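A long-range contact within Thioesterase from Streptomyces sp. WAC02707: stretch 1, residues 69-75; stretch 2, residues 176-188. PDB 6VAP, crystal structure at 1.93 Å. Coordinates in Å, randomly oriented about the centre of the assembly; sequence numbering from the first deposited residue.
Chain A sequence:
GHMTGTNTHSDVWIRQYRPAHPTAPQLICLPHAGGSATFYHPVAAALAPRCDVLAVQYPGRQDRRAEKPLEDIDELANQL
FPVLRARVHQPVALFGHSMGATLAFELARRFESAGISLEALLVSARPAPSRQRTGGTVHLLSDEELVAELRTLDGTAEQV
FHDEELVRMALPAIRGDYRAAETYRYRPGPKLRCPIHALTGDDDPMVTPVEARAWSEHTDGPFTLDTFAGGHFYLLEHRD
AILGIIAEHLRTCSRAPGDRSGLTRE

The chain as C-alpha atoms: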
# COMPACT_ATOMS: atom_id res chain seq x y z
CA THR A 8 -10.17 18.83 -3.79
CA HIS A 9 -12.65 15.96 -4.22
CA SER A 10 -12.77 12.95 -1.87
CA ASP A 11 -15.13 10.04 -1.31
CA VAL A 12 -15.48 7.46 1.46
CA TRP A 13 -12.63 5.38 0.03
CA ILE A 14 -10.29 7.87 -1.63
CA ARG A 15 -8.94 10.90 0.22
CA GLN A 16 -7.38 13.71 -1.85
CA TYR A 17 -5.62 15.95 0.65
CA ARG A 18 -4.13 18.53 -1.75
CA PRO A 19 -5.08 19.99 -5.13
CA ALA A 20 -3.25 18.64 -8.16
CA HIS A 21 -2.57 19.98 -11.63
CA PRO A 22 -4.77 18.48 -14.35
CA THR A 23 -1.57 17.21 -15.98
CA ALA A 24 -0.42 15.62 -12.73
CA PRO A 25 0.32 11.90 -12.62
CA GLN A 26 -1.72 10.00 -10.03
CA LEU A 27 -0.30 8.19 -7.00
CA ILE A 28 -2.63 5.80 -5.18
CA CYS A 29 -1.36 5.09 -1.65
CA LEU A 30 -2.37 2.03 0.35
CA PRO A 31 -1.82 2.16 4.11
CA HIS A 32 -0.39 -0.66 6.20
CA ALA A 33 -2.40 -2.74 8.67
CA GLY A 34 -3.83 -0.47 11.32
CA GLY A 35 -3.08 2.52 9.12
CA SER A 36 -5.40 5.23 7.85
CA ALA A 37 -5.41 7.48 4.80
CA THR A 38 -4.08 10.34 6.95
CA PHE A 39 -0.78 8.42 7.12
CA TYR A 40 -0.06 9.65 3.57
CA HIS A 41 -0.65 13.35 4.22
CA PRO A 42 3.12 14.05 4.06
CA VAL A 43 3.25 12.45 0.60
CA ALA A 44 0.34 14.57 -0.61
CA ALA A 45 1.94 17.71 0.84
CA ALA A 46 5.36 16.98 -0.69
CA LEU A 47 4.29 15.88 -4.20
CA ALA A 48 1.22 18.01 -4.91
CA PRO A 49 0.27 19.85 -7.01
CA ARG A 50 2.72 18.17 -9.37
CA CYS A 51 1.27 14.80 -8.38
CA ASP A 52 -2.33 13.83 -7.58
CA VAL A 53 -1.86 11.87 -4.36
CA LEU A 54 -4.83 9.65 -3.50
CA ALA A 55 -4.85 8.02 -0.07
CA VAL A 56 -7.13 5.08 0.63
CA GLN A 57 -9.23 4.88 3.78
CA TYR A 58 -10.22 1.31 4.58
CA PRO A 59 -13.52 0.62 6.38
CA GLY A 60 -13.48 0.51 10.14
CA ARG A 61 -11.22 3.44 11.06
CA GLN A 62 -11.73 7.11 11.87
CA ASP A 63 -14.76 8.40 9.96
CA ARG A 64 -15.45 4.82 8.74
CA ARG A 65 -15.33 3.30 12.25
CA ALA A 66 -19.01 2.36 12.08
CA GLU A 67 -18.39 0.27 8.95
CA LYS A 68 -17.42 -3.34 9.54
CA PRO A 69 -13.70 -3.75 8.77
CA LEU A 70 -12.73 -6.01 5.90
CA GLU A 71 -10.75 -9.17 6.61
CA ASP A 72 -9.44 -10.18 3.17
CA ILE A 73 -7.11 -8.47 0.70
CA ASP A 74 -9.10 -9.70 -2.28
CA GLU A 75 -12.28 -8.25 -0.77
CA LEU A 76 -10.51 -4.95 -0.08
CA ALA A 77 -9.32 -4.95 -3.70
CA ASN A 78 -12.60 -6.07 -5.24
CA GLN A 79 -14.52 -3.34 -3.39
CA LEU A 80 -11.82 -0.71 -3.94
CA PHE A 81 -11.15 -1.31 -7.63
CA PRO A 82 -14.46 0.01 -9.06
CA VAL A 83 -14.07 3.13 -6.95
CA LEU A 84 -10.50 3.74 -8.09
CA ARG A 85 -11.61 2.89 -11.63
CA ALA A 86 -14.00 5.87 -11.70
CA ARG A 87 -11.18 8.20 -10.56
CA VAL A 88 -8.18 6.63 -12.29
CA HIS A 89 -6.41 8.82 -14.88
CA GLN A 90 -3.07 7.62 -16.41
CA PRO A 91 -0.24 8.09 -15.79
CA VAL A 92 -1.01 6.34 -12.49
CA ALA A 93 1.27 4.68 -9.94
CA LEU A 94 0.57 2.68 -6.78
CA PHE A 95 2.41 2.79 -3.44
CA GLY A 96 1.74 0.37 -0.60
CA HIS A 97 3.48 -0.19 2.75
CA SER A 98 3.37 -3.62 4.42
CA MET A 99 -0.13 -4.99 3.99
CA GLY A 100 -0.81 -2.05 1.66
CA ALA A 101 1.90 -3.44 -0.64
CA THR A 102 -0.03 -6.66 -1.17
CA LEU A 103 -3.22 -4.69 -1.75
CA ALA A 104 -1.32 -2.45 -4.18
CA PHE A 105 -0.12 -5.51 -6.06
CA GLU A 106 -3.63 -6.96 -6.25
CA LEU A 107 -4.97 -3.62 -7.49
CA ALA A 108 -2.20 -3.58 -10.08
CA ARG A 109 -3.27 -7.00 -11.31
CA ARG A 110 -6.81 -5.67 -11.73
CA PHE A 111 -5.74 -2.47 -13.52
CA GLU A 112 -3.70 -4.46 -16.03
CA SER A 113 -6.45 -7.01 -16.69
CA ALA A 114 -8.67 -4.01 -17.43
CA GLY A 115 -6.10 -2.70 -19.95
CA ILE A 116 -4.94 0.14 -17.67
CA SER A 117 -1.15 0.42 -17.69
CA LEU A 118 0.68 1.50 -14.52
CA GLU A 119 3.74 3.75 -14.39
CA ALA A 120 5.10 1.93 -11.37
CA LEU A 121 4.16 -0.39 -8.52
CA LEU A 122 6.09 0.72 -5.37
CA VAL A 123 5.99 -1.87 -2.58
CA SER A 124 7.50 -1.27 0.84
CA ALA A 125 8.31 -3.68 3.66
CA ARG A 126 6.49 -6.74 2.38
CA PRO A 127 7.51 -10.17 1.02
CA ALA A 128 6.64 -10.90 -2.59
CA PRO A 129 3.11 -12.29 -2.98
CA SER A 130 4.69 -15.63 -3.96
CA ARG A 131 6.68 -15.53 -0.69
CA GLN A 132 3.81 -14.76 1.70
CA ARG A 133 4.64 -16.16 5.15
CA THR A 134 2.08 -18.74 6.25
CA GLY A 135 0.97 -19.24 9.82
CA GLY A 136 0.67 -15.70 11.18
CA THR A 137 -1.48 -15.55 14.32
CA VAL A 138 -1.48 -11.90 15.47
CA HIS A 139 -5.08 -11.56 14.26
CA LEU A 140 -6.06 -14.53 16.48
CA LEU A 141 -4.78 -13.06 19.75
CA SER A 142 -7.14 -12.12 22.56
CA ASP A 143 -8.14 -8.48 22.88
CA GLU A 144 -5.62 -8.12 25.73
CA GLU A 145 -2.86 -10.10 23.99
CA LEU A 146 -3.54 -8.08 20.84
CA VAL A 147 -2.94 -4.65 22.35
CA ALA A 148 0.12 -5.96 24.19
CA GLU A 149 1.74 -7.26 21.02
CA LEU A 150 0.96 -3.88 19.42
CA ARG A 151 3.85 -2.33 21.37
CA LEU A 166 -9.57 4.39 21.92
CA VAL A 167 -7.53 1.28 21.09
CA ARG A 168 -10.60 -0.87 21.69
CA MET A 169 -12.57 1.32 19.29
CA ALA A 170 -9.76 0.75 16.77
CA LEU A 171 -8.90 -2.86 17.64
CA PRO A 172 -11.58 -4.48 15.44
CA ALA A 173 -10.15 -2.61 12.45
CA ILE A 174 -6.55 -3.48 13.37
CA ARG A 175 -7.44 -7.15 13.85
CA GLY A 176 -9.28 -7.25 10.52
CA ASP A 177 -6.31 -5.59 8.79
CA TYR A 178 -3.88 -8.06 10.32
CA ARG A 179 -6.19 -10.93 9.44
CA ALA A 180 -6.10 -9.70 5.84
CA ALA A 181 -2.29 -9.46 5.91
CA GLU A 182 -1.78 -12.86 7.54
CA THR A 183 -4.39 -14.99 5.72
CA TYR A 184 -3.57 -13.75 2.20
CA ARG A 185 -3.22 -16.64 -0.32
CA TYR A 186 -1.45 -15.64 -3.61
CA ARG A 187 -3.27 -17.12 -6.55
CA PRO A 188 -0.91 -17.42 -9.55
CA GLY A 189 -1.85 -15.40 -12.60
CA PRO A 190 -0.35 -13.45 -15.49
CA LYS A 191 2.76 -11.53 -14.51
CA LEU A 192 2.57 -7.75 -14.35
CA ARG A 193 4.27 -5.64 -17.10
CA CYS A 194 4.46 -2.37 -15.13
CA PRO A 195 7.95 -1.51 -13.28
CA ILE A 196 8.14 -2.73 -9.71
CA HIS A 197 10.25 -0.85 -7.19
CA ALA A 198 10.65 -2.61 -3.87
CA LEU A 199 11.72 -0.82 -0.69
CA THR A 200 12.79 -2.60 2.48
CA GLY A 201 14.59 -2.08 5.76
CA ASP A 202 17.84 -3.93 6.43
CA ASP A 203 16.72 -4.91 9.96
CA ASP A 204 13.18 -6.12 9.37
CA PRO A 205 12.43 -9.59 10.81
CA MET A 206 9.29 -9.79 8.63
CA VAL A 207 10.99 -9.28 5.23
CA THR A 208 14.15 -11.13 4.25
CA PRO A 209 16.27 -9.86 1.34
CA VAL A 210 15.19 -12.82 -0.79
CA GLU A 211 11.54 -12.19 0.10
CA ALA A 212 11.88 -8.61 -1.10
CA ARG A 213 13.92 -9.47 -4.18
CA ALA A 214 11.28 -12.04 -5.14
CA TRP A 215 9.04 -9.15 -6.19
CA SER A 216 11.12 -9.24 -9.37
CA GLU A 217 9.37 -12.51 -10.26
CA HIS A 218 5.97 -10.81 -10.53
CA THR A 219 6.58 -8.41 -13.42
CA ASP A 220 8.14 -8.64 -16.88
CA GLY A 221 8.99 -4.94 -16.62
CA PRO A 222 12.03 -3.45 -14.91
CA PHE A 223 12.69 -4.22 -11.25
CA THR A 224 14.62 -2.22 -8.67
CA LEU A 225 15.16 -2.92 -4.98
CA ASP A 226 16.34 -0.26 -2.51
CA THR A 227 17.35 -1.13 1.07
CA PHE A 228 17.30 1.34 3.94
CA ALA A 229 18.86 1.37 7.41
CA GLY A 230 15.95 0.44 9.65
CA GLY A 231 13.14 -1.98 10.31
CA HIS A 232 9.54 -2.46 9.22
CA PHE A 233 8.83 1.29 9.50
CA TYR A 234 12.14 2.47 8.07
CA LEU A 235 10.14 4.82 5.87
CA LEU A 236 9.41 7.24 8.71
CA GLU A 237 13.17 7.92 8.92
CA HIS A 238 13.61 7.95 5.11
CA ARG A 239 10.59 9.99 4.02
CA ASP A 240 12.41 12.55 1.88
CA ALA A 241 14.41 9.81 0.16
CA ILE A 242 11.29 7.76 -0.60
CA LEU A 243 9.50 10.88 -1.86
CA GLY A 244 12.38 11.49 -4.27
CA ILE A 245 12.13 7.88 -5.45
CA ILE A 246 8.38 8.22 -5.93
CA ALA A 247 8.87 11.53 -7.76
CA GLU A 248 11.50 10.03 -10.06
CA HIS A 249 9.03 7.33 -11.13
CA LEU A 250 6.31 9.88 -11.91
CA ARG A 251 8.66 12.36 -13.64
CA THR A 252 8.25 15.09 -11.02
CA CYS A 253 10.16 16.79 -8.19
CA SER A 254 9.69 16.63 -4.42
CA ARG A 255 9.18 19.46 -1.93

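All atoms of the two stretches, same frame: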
# COMPACT_ATOMS: atom_id res chain seq x y z
N PRO A 69 -14.98 -3.67 9.48
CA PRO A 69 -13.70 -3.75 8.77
C PRO A 69 -13.60 -5.01 7.93
O PRO A 69 -14.13 -6.07 8.26
CB PRO A 69 -12.67 -3.75 9.90
CG PRO A 69 -13.40 -4.29 11.07
CD PRO A 69 -14.83 -3.87 10.93
N LEU A 70 -12.93 -4.88 6.80
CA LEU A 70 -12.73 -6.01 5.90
C LEU A 70 -11.60 -6.89 6.42
O LEU A 70 -10.70 -6.44 7.12
CB LEU A 70 -12.42 -5.52 4.49
CG LEU A 70 -13.59 -4.74 3.85
CD1 LEU A 70 -13.18 -4.24 2.47
CD2 LEU A 70 -14.85 -5.62 3.78
N GLU A 71 -11.66 -8.16 6.07
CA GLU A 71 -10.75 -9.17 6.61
C GLU A 71 -9.95 -9.90 5.55
O GLU A 71 -9.30 -10.89 5.86
CB GLU A 71 -11.56 -10.19 7.43
CG GLU A 71 -12.25 -9.60 8.65
CD GLU A 71 -13.15 -10.60 9.35
OE1 GLU A 71 -13.33 -11.72 8.83
OE2 GLU A 71 -13.67 -10.26 10.43
N ASP A 72 -9.99 -9.44 4.30
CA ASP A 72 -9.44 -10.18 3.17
C ASP A 72 -8.91 -9.16 2.18
O ASP A 72 -9.61 -8.20 1.86
CB ASP A 72 -10.48 -11.10 2.53
CG ASP A 72 -9.97 -11.76 1.26
OD1 ASP A 72 -9.05 -12.59 1.34
OD2 ASP A 72 -10.50 -11.43 0.17
N ILE A 73 -7.70 -9.38 1.68
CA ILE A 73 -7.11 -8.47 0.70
C ILE A 73 -7.92 -8.47 -0.59
O ILE A 73 -8.16 -7.42 -1.20
CB ILE A 73 -5.65 -8.87 0.45
CG1 ILE A 73 -4.79 -8.59 1.69
CG2 ILE A 73 -5.10 -8.09 -0.77
CD1 ILE A 73 -4.35 -7.17 1.78
N ASP A 74 -8.34 -9.65 -1.04
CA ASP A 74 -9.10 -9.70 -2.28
C ASP A 74 -10.43 -8.97 -2.17
O ASP A 74 -10.90 -8.35 -3.13
CB ASP A 74 -9.34 -11.15 -2.70
CG ASP A 74 -8.20 -11.71 -3.54
OD1 ASP A 74 -7.83 -11.07 -4.55
OD2 ASP A 74 -7.67 -12.78 -3.19
N GLU A 75 -11.04 -8.98 -0.97
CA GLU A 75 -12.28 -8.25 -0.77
C GLU A 75 -12.00 -6.76 -0.73
O GLU A 75 -12.74 -5.97 -1.32
CB GLU A 75 -12.98 -8.70 0.51
CG GLU A 75 -13.63 -10.07 0.40
CD GLU A 75 -13.88 -10.71 1.75
OE1 GLU A 75 -14.01 -11.95 1.81
OE2 GLU A 75 -13.96 -9.97 2.75
N GLY A 176 -8.90 -6.97 11.90
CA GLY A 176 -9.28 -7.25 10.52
C GLY A 176 -8.18 -6.99 9.52
O GLY A 176 -8.00 -7.76 8.57
N ASP A 177 -7.44 -5.89 9.68
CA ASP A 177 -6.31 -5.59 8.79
C ASP A 177 -5.23 -6.66 8.90
O ASP A 177 -4.70 -7.15 7.90
CB ASP A 177 -5.72 -4.22 9.14
CG ASP A 177 -6.53 -3.05 8.62
OD1 ASP A 177 -7.50 -3.27 7.88
OD2 ASP A 177 -6.20 -1.90 9.00
N TYR A 178 -4.86 -7.00 10.13
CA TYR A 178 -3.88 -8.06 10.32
C TYR A 178 -4.38 -9.38 9.75
O TYR A 178 -3.62 -10.11 9.10
CB TYR A 178 -3.53 -8.18 11.80
CG TYR A 178 -2.32 -7.32 12.17
CD1 TYR A 178 -1.02 -7.80 12.05
CD2 TYR A 178 -2.50 -6.04 12.65
CE1 TYR A 178 0.08 -7.02 12.40
CE2 TYR A 178 -1.41 -5.23 12.99
CZ TYR A 178 -0.13 -5.73 12.87
OH TYR A 178 0.94 -4.94 13.22
N ARG A 179 -5.64 -9.71 10.01
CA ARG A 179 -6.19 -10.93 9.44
C ARG A 179 -5.98 -10.92 7.93
O ARG A 179 -5.57 -11.93 7.35
CB ARG A 179 -7.68 -11.04 9.80
CG ARG A 179 -8.44 -12.15 9.07
CD ARG A 179 -9.86 -12.31 9.59
NE ARG A 179 -9.89 -12.92 10.91
CZ ARG A 179 -9.68 -14.20 11.13
NH1 ARG A 179 -9.42 -15.02 10.12
NH2 ARG A 179 -9.71 -14.67 12.38
N ALA A 180 -6.24 -9.78 7.29
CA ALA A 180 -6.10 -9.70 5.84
C ALA A 180 -4.66 -9.92 5.46
O ALA A 180 -4.40 -10.65 4.49
CB ALA A 180 -6.61 -8.35 5.34
N ALA A 181 -3.72 -9.30 6.20
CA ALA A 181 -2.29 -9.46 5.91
C ALA A 181 -1.83 -10.90 6.11
O ALA A 181 -0.99 -11.41 5.35
CB ALA A 181 -1.45 -8.53 6.79
N GLU A 182 -2.31 -11.55 7.16
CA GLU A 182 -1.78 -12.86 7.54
C GLU A 182 -2.46 -14.03 6.83
O GLU A 182 -1.83 -15.08 6.69
CB GLU A 182 -1.90 -13.04 9.06
CG GLU A 182 -0.85 -12.31 9.82
CD GLU A 182 -1.10 -12.31 11.33
OE1 GLU A 182 -2.25 -12.04 11.73
OE2 GLU A 182 -0.14 -12.60 12.11
N THR A 183 -3.69 -13.89 6.37
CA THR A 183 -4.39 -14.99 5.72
C THR A 183 -4.39 -14.86 4.20
O THR A 183 -5.11 -15.62 3.53
CB THR A 183 -5.85 -15.07 6.22
OG1 THR A 183 -6.58 -13.90 5.80
CG2 THR A 183 -5.87 -15.15 7.76
N TYR A 184 -3.66 -13.90 3.64
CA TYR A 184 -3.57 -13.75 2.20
C TYR A 184 -3.02 -15.00 1.55
O TYR A 184 -2.02 -15.55 2.01
CB TYR A 184 -2.67 -12.57 1.88
CG TYR A 184 -2.35 -12.33 0.43
CD1 TYR A 184 -3.36 -11.93 -0.48
CD2 TYR A 184 -1.08 -12.58 -0.06
CE1 TYR A 184 -3.06 -11.74 -1.81
CE2 TYR A 184 -0.77 -12.39 -1.41
CZ TYR A 184 -1.74 -11.93 -2.26
OH TYR A 184 -1.43 -11.74 -3.61
N ARG A 185 -3.66 -15.47 0.47
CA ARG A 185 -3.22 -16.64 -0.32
C ARG A 185 -3.00 -16.12 -1.75
O ARG A 185 -3.96 -15.72 -2.31
CB ARG A 185 -4.26 -17.76 -0.19
CG ARG A 185 -4.67 -18.05 1.25
CD ARG A 185 -5.49 -19.30 1.50
NE ARG A 185 -6.89 -19.11 1.16
CZ ARG A 185 -7.77 -20.07 0.83
NH1 ARG A 185 -7.41 -21.35 0.75
NH2 ARG A 185 -9.01 -19.74 0.54
N TYR A 186 -1.77 -16.06 -2.26
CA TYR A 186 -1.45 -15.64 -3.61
C TYR A 186 -2.00 -16.67 -4.57
O TYR A 186 -1.73 -17.87 -4.45
CB TYR A 186 0.06 -15.51 -3.77
CG TYR A 186 0.50 -15.30 -5.20
CD1 TYR A 186 0.16 -14.15 -5.90
CD2 TYR A 186 1.28 -16.24 -5.84
CE1 TYR A 186 0.55 -13.97 -7.18
CE2 TYR A 186 1.70 -16.06 -7.13
CZ TYR A 186 1.34 -14.91 -7.81
OH TYR A 186 1.74 -14.72 -9.10
N ARG A 187 -2.82 -16.23 -5.49
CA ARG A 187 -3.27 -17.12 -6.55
C ARG A 187 -2.48 -16.80 -7.80
O ARG A 187 -2.58 -15.67 -8.27
CB ARG A 187 -4.76 -16.95 -6.82
CG ARG A 187 -5.56 -16.71 -5.56
CD ARG A 187 -7.04 -16.57 -5.86
NE ARG A 187 -7.78 -16.09 -4.70
CZ ARG A 187 -8.66 -15.08 -4.72
NH1 ARG A 187 -8.91 -14.43 -5.85
NH2 ARG A 187 -9.28 -14.73 -3.61
N PRO A 188 -1.71 -17.73 -8.35
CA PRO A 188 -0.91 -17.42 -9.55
C PRO A 188 -1.77 -16.90 -10.69
O PRO A 188 -2.91 -17.34 -10.89
CB PRO A 188 -0.27 -18.78 -9.89
CG PRO A 188 -0.25 -19.54 -8.62
CD PRO A 188 -1.46 -19.09 -7.85
O HOH W 1 -9.83 -13.59 5.29
O HOH W 2 -6.13 -11.61 2.84
O HOH W 3 -6.75 -15.06 0.91

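How do the two backbones come so close? On the helix that runs through 176-182, Gly-176 has no side chain, and a CB there would sit tightly against Leu-70 O and Pro-69 CB. CA atoms lie 4.6 Å apart for Glu-71 and Gly-176, and 4.3 Å for Asp-72 and Ala-180. No direct hydrogen bond crosses; instead Ala-180 CA approaches Glu-71 O at 3.4 Å in a CA-H...O contact.

What does the Asp-72 side chain do? Its CA-to-CB bond points away from the other stretch and, with chi1 t, Asp-72 OD2 accepts from Glu-75 N at 2.8 Å, capping the helix that begins at Ile-73. The contact is left to its backbone, with Ala-180 CB packed 3.7 Å from Asp-72 N. Water 2 then links the stretches, accepting from Ile-73 N (3.0 Å) and donating to Ala-180 O (2.6 Å).

What does Ile-73 pack against? Its CA-to-CB bond points toward the other stretch; with chi1 and chi2 both m, Ile-73 CG1 lies 4.1 Å from Ala-180 CB. Ile-73 CB lies 3.9 Å from Tyr-184 CD1, the t rotamer of Tyr-184 placing the ring beside the isoleucine. These are apolar contacts without directional bonds.

How do the charged side chains meet? The CA-to-CB bond of Asp-74 points toward the other stretch, and with chi1 m its OD2 forms a salt bridge with Arg-187 NH2 at 2.6 Å. The oxygen lies over one face of the guanidinium, and the arginine is poorly ordered. Glu-71 and Arg-179 pair more loosely: Glu-71 CB lies 3.5 Å from Arg-179 CD, but Glu-71 OE1 stays 4.2 Å from Arg-179 NE and well out of the guanidinium plane, so only charge attraction remains. Nearby, Thr-183 adopts p, letting OG1 donate to Arg-179 O at 2.7 Å; water 1 donates to Glu-71 O (2.8 Å) and weakly to Thr-183 OG1 (3.3 Å).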